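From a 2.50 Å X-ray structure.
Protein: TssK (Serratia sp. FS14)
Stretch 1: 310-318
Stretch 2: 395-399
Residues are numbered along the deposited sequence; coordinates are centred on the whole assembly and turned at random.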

# COMPACT_ATOMS: atom_id res chain seq x y z
N SER A 310 11.06 12.08 14.61
CA SER A 310 11.57 12.17 15.97
C SER A 310 11.45 13.57 16.54
O SER A 310 11.60 14.57 15.84
N VAL A 311 11.20 13.65 17.84
CA VAL A 311 11.09 14.89 18.58
C VAL A 311 12.08 14.93 19.75
O VAL A 311 11.91 15.67 20.69
N VAL A 312 13.11 14.09 19.69
CA VAL A 312 14.18 14.08 20.67
C VAL A 312 15.50 14.05 19.93
O VAL A 312 15.56 13.79 18.73
N LEU A 313 16.56 14.32 20.66
CA LEU A 313 17.89 14.40 20.07
C LEU A 313 18.54 13.04 19.90
O LEU A 313 18.85 12.38 20.89
N GLU A 314 18.72 12.62 18.65
CA GLU A 314 19.35 11.35 18.34
C GLU A 314 18.62 10.31 19.15
O GLU A 314 17.40 10.19 19.04
N ASP A 315 19.34 9.57 19.97
CA ASP A 315 18.73 8.55 20.81
C ASP A 315 18.91 8.78 22.31
O ASP A 315 18.95 7.83 23.08
N ASN A 316 18.99 10.04 22.74
CA ASN A 316 19.05 10.32 24.17
C ASN A 316 17.83 9.80 24.91
O ASN A 316 17.88 9.69 26.14
N ALA A 317 16.75 9.49 24.20
CA ALA A 317 15.50 9.11 24.84
C ALA A 317 14.66 8.36 23.83
O ALA A 317 14.86 8.48 22.62
N ILE A 318 13.73 7.56 24.32
CA ILE A 318 12.87 6.74 23.50
C ILE A 318 11.54 6.62 24.16
O ILE A 318 11.47 6.31 25.30
N ARG A 395 15.29 17.47 30.24
CA ARG A 395 15.63 18.12 29.00
C ARG A 395 15.63 17.17 27.81
O ARG A 395 15.63 17.64 26.68
N GLN A 396 15.58 15.86 28.03
CA GLN A 396 15.69 14.92 26.93
C GLN A 396 14.37 14.60 26.27
O GLN A 396 14.38 14.04 25.16
N ILE A 397 13.25 14.88 26.91
CA ILE A 397 11.95 14.58 26.31
C ILE A 397 11.18 15.89 26.23
O ILE A 397 11.56 16.87 26.88
N PRO A 398 10.14 15.95 25.41
CA PRO A 398 9.36 17.18 25.33
C PRO A 398 8.65 17.43 26.64
O PRO A 398 8.21 16.51 27.31
N TYR A 399 8.52 18.69 27.00
CA TYR A 399 7.82 19.07 28.21
C TYR A 399 6.51 19.73 27.84
O TYR A 399 6.52 20.80 27.24

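The contact between these stretches is small, about 231 Å² counting both sides, and it is held by shape: no hydrogen bond crosses it. V312 is its central bump. Its CA-to-CB bond points toward the other stretch, and with chi1 in the m well CG1 fills the notch between the carbonyl of Q396 and the ring of P398, lying 3.4 Å from Q396 O, 4.3 Å from I397 CA and 4.3 Å from P398 CD. A branched, compact side chain suits a place so close to main chain. V311, also m, points sideways, yet its CG2 meets P398 CG at 3.9 Å, so the proline ring, puckered C-gamma exo, touches both valines with a rigid apolar surface.

A type II' turn from L313 to N316, closed by N316 N to L313 O at 3.0 Å, carries E314 and D315 out of reach and brings the chain back at N316 and A317. The small methyl of A317 allows close approach: its CB lies 3.7 Å from Q396 O, 4.1 Å from Q396 CB and 3.9 Å from I397 CG2. I397 (p, t) points sideways and offers its CG2 while its end leads away. Q396 (m, p) starts toward the other stretch, but its end also leads away; its aliphatic CG packs 4.2 Å from N316 CB (N316 is m).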

# COMPACT_ATOMS: atom_id res chain seq x y z
CB SER A 310 13.02 11.74 16.02
OG SER A 310 13.37 11.50 17.35
CB VAL A 311 9.65 15.13 19.07
CG1 VAL A 311 8.73 15.29 17.91
CG2 VAL A 311 9.18 14.01 19.98
CB VAL A 312 14.09 12.90 21.64
CG1 VAL A 312 12.80 12.95 22.38
CG2 VAL A 312 14.26 11.59 20.91
CB LEU A 313 18.80 15.22 20.95
CG LEU A 313 20.08 15.74 20.33
CD1 LEU A 313 19.75 16.74 19.26
CD2 LEU A 313 20.91 16.38 21.42
CB GLU A 314 20.84 11.32 18.66
CG GLU A 314 21.58 12.55 18.21
CD GLU A 314 22.50 12.27 17.06
OE1 GLU A 314 22.40 11.15 16.49
OE2 GLU A 314 23.33 13.15 16.73
CB ASP A 315 19.31 7.19 20.43
CG ASP A 315 20.82 7.22 20.26
OD1 ASP A 315 21.49 8.07 20.89
OD2 ASP A 315 21.34 6.38 19.49
CB ASN A 316 19.17 11.81 24.42
CG ASN A 316 20.48 12.35 23.97
OD1 ASN A 316 21.33 11.62 23.48
ND2 ASN A 316 20.65 13.65 24.10
CB ALA A 317 14.75 10.34 25.36
CB ILE A 318 13.47 5.34 23.34
CG1 ILE A 318 14.56 5.36 22.31
CG2 ILE A 318 12.44 4.37 22.86
CD1 ILE A 318 15.49 4.19 22.42
CB ARG A 395 16.98 18.80 29.14
CG ARG A 395 18.07 17.92 29.69
CD ARG A 395 19.34 18.74 29.94
NE ARG A 395 20.53 17.90 30.01
CZ ARG A 395 21.01 17.39 31.14
NH1 ARG A 395 20.41 17.63 32.29
NH2 ARG A 395 22.10 16.63 31.11
CB GLN A 396 16.31 13.60 27.39
CG GLN A 396 17.72 13.69 27.88
CD GLN A 396 17.78 14.14 29.31
OE1 GLN A 396 16.75 14.35 29.95
NE2 GLN A 396 18.99 14.27 29.83
CB ILE A 397 11.18 13.52 27.12
CG1 ILE A 397 10.85 14.05 28.51
CG2 ILE A 397 11.97 12.27 27.20
CD1 ILE A 397 9.86 13.22 29.23
CB PRO A 398 8.36 16.89 24.21
CG PRO A 398 8.88 15.76 23.49
CD PRO A 398 9.64 14.95 24.46
CB TYR A 399 8.66 20.03 29.05
CG TYR A 399 7.85 20.77 30.07
CD1 TYR A 399 7.37 20.15 31.17
CD2 TYR A 399 7.56 22.10 29.91
CE1 TYR A 399 6.65 20.80 32.09
CE2 TYR A 399 6.83 22.78 30.82
CZ TYR A 399 6.37 22.12 31.91
OH TYR A 399 5.64 22.79 32.84